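Local structure of D-ribitol-5-phosphate phosphatase (4JB3) at residues 27-31 with 32-36; 130-133 with 134-138. The protein removes phosphate from D-ribitol 5-phosphate and D-ribitol 1-phosphate, and also from 5-amino-6-(5-phospho-D-ribitylamino)uracil, and so may serve riboflavin synthesis. All blocks are in the same frame, centred on the assembly; numbering follows the deposited sequence. Where two conformers were deposited one is given.

Contact 1: residues 27-31 with 32-36; sequences IVFDF and GGVIV. With NA (sodium ion), chain B.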
loop_
_atom_site.group_PDB
_atom_site.type_symbol
_atom_site.label_atom_id
_atom_site.label_comp_id
_atom_site.label_asym_id
_atom_site.label_seq_id
_atom_site.Cartn_x
_atom_site.Cartn_y
_atom_site.Cartn_z
ATOM N N ILE A 27 13.186 2.479 5.821
ATOM C CA ILE A 27 11.978 1.697 6.075
ATOM C C ILE A 27 11.079 1.815 4.863
ATOM O O ILE A 27 10.825 2.919 4.386
ATOM C CB ILE A 27 11.225 2.185 7.336
ATOM C CG1 ILE A 27 12.150 2.166 8.556
ATOM C CG2 ILE A 27 10.004 1.297 7.597
ATOM C CD1 ILE A 27 11.553 2.785 9.816
ATOM N N VAL A 28 10.629 0.672 4.353
ATOM C CA VAL A 28 9.762 0.613 3.178
ATOM C C VAL A 28 8.427 0.048 3.633
ATOM O O VAL A 28 8.373 -1.077 4.128
ATOM C CB VAL A 28 10.374 -0.287 2.080
ATOM C CG1 VAL A 28 9.434 -0.391 0.874
ATOM C CG2 VAL A 28 11.732 0.261 1.626
ATOM N N PHE A 29 7.359 0.830 3.479
ATOM C CA PHE A 29 6.013 0.418 3.865
ATOM C C PHE A 29 5.145 0.089 2.658
ATOM O O PHE A 29 5.212 0.761 1.626
ATOM C CB PHE A 29 5.287 1.569 4.575
ATOM C CG PHE A 29 5.798 1.889 5.948
ATOM C CD1 PHE A 29 5.388 1.157 7.056
ATOM C CD2 PHE A 29 6.663 2.960 6.135
ATOM C CE1 PHE A 29 5.842 1.474 8.339
ATOM C CE2 PHE A 29 7.114 3.286 7.401
ATOM C CZ PHE A 29 6.708 2.536 8.508
ATOM N N ASP A 30 4.284 -0.912 2.799
ATOM C CA ASP A 30 3.147 -1.070 1.905
ATOM C C ASP A 30 2.069 -0.067 2.339
ATOM O O ASP A 30 2.136 0.493 3.444
ATOM C CB ASP A 30 2.605 -2.489 2.012
ATOM C CG ASP A 30 1.653 -2.838 0.885
ATOM O OD1 ASP A 30 1.512 -2.050 -0.076
ATOM O OD2 ASP A 30 1.053 -3.921 0.954
ATOM N N PHE A 31 1.093 0.171 1.467
ATOM C CA PHE A 31 -0.020 1.069 1.771
ATOM C C PHE A 31 -1.166 0.244 2.382
ATOM O O PHE A 31 -1.315 0.199 3.612
ATOM C CB PHE A 31 -0.459 1.802 0.496
ATOM C CG PHE A 31 -1.573 2.793 0.707
ATOM C CD1 PHE A 31 -1.389 3.898 1.530
ATOM C CD2 PHE A 31 -2.800 2.618 0.087
ATOM C CE1 PHE A 31 -2.413 4.811 1.726
ATOM C CE2 PHE A 31 -3.828 3.534 0.276
ATOM C CZ PHE A 31 -3.628 4.628 1.101
ATOM N N GLY A 32 -1.961 -0.417 1.549
ATOM C CA GLY A 32 -3.060 -1.224 2.051
ATOM C C GLY A 32 -2.570 -2.386 2.899
ATOM O O GLY A 32 -1.634 -3.098 2.512
ATOM N N GLY A 33 -3.197 -2.580 4.055
ATOM C CA GLY A 33 -2.825 -3.653 4.958
ATOM C C GLY A 33 -1.803 -3.238 6.001
ATOM O O GLY A 33 -1.582 -3.970 6.968
ATOM N N VAL A 34 -1.176 -2.083 5.798
ATOM C CA VAL A 34 -0.132 -1.595 6.696
ATOM C C VAL A 34 -0.448 -0.185 7.184
ATOM O O VAL A 34 -0.738 0.022 8.368
ATOM C CB VAL A 34 1.260 -1.675 6.022
ATOM C CG1 VAL A 34 2.337 -1.049 6.900
ATOM C CG2 VAL A 34 1.603 -3.135 5.722
ATOM N N ILE A 35 -0.440 0.777 6.271
ATOM C CA ILE A 35 -0.767 2.154 6.649
ATOM C C ILE A 35 -2.281 2.328 6.807
ATOM O O ILE A 35 -2.745 2.990 7.742
ATOM C CB ILE A 35 -0.191 3.149 5.635
ATOM C CG1 ILE A 35 1.338 3.123 5.716
ATOM C CG2 ILE A 35 -0.705 4.553 5.897
ATOM C CD1 ILE A 35 2.039 3.985 4.682
ATOM N N VAL A 36 -3.048 1.731 5.894
ATOM C CA VAL A 36 -4.507 1.778 5.933
ATOM C C VAL A 36 -5.056 0.345 5.929
ATOM O O VAL A 36 -4.545 -0.509 5.201
ATOM C CB VAL A 36 -5.081 2.563 4.720
ATOM C CG1 VAL A 36 -6.585 2.676 4.819
ATOM C CG2 VAL A 36 -4.451 3.962 4.633
HETATM NA NA NA B . -0.784 -4.989 1.676
HETATM O O HOH W 1 -2.729 -6.334 1.700
HETATM O O HOH W 2 0.314 -6.903 0.735
#
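Phe31 and Gly32 sit at the sharp turn that follows strand 26-29, in the first HAD motif, where the Rossmann-like sheet delivers its aspartate to the metal. The turn is drawn tight round one carbonyl oxygen: Phe31 O accepts from Val34 N, Ile35 N and Val36 N. The Ile35 bond, 2.9 Å from N to Phe31 O, lies in the carbonyl plane but is bent at hydrogen (134°), whereas Val34 N and Val36 N approach from opposite faces of that plane, Val36 N almost straight at 171°. A second backbone bond, Gly33 N to Val36 O at 2.7 Å, ties the same turn. With CG anti to the backbone N (chi1 -178°), the Phe31 ring runs alongside Val36, its CE1 3.7 Å from Val36 CG2, and reaches on to Leu152. Trimming this ring to an alanine would probably leave Val36 CG2 without its aromatic neighbour and open a gap beside the turn. Further back, Val34 CG1 meets the edge of the Phe29 ring at CD1, while Ile35 CD1 packs on Phe29 CB. At Gly33 the backbone would press a CB against the preceding carbonyl oxygen, and a side chain would also run into the sodium. Asp30, probably the nucleophile as in related HAD phosphatases, is held through OD1 by Phe31 N and a salt bridge to Lys169. Its other oxygen goes to the sodium, which probably sits in the magnesium site and which Asp194 and two waters also bind: Asp30 OD2 and Gly32 O each lie 2.2 Å from the ion.

Contact 2: residues 130-133 with 134-138; sequences SNTN and PFVMS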
loop_
_atom_site.group_PDB
_atom_site.type_symbol
_atom_site.label_atom_id
_atom_site.label_comp_id
_atom_site.label_asym_id
_atom_site.label_seq_id
_atom_site.Cartn_x
_atom_site.Cartn_y
_atom_site.Cartn_z
ATOM N N SER A 130 4.110 -0.213 -3.174
ATOM C CA SER A 130 2.753 -0.725 -3.084
ATOM C C SER A 130 2.112 -1.077 -4.403
ATOM O O SER A 130 2.314 -0.395 -5.426
ATOM C CB SER A 130 1.865 0.283 -2.347
ATOM O OG SER A 130 0.626 -0.316 -1.995
ATOM N N ASN A 131 1.321 -2.142 -4.367
ATOM C CA ASN A 131 0.379 -2.425 -5.431
ATOM C C ASN A 131 -0.815 -1.508 -5.289
ATOM O O ASN A 131 -1.561 -1.568 -4.299
ATOM C CB ASN A 131 -0.112 -3.864 -5.350
ATOM C CG ASN A 131 0.957 -4.861 -5.675
ATOM O OD1 ASN A 131 2.040 -4.506 -6.138
ATOM N ND2 ASN A 131 0.660 -6.133 -5.436
ATOM N N THR A 132 -1.002 -0.656 -6.283
ATOM C CA THR A 132 -2.079 0.301 -6.213
ATOM C C THR A 132 -2.452 0.774 -7.608
ATOM O O THR A 132 -2.013 0.197 -8.602
ATOM C CB THR A 132 -1.730 1.461 -5.225
ATOM O OG1 THR A 132 -2.903 2.231 -4.933
ATOM C CG2 THR A 132 -0.627 2.354 -5.779
ATOM N N ASN A 133 -3.281 1.811 -7.672
ATOM C CA ASN A 133 -3.834 2.254 -8.932
ATOM C C ASN A 133 -4.228 3.719 -8.830
ATOM O O ASN A 133 -4.287 4.264 -7.723
ATOM C CB ASN A 133 -5.004 1.344 -9.333
ATOM C CG ASN A 133 -6.153 1.415 -8.369
ATOM O OD1 ASN A 133 -6.845 2.431 -8.286
ATOM N ND2 ASN A 133 -6.371 0.333 -7.631
ATOM N N PRO A 134 -4.469 4.373 -9.977
ATOM C CA PRO A 134 -4.794 5.804 -9.970
ATOM C C PRO A 134 -6.058 6.166 -9.205
ATOM O O PRO A 134 -6.146 7.291 -8.695
ATOM C CB PRO A 134 -4.975 6.126 -11.455
ATOM C CG PRO A 134 -4.134 5.124 -12.160
ATOM C CD PRO A 134 -4.249 3.866 -11.345
ATOM N N PHE A 135 -7.026 5.257 -9.119
ATOM C CA PHE A 135 -8.243 5.590 -8.387
ATOM C C PHE A 135 -7.922 5.785 -6.915
ATOM O O PHE A 135 -8.322 6.784 -6.294
ATOM C CB PHE A 135 -9.296 4.493 -8.533
ATOM C CG PHE A 135 -9.787 4.304 -9.936
ATOM C CD1 PHE A 135 -10.772 5.134 -10.466
ATOM C CD2 PHE A 135 -9.287 3.275 -10.720
ATOM C CE1 PHE A 135 -11.233 4.956 -11.773
ATOM C CE2 PHE A 135 -9.748 3.083 -12.031
ATOM C CZ PHE A 135 -10.717 3.934 -12.556
ATOM N N VAL A 136 -7.216 4.817 -6.347
ATOM C CA VAL A 136 -6.856 4.877 -4.938
ATOM C C VAL A 136 -5.917 6.051 -4.655
ATOM O O VAL A 136 -6.097 6.786 -3.683
ATOM C CB VAL A 136 -6.228 3.552 -4.482
ATOM C CG1 VAL A 136 -5.744 3.637 -3.021
ATOM C CG2 VAL A 136 -7.240 2.411 -4.657
ATOM N N MET A 137 -4.929 6.236 -5.519
ATOM C CA MET A 137 -3.952 7.302 -5.310
ATOM C C MET A 137 -4.513 8.716 -5.498
ATOM O O MET A 137 -4.002 9.670 -4.909
ATOM C CB MET A 137 -2.703 7.059 -6.162
ATOM C CG MET A 137 -1.852 5.881 -5.679
ATOM S SD MET A 137 -1.209 6.072 -3.993
ATOM C CE MET A 137 -2.279 4.962 -3.099
ATOM N N SER A 138 -5.572 8.869 -6.286
ATOM C CA SER A 138 -6.181 10.191 -6.400
ATOM C C SER A 138 -6.726 10.664 -5.053
ATOM O O SER A 138 -6.767 11.864 -4.782
ATOM C CB SER A 138 -7.264 10.215 -7.478
ATOM O OG SER A 138 -8.406 9.490 -7.080
#
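Asn133 OD1 takes two backbone N-H groups from the first turn of helix 134-140. The firmer is Val136 N, 3.1 Å from Asn133 OD1, nearly straight at 164° and arriving from above the plane of the amide. Phe135 N is as near, at 3.0 Å from the same OD1, but its angle of 121° makes that bond weak. The fold of the Asn133 side chain explains the reach: chi1 of 64° sets CG between the backbone N and the carbonyl carbon, and the amide turns back over the start of the helix. There OD1 also lies in the plane of the Phe135 ring, at its edge, 3.5 Å from Phe135 CD2. The other end of the amide is spoken for as well, since Asn133 ND2 bonds to Glu72 and lies against Val136 CG2. The two bonds to OD1 make Asn133 the N-cap of the helix that follows strand 125-130 in the Rossmann-like core, the loop of the second HAD motif. The helix proper opens with Met137 N to Asn133 O at 3.0 Å, the donor close to the line of the C=O bond, and Ser138 N to Pro134 O carries it on. Pro134, which has no N-H to give, occupies the first position after the cap. Thr132 holds OG1 anti to its own backbone N, which lays the hydroxyl against Val136 CB. The Met137 chain, bent at chi2 and chi3, curls its methyl round to the same hydroxyl, with CE 3.3 Å from Thr132 OG1, and Met137 CG lies 3.7 Å from Thr132 CG2. The Phe135 ring meets Trp102 of helix 95-103, the two planes nearly parallel.

In the fold
Both contacts are buried turns that lead from neighbouring parallel strands, 26-29 and 125-130, into short helices, and their centres lie about 13 Å apart. Contact 1 is the deeper, its centre about 5 Å from that of the chain, and gathers carboxylate and carbonyl oxygens round a cation; contact 2, its centre about 8 Å from the same point, has no metal ligand and uses the carbonyl oxygens of Asn133 to start a helix, the Asn133 side chain about 4 Å from a bound glycerol. They join directly: Ser130 OG is 2.7 Å from Asp30 OD1, a probable hydrogen bond, and the Phe31 ring packs its CE2 on Val136 CG1 at 3.8 Å, with the Met137 methyl close by.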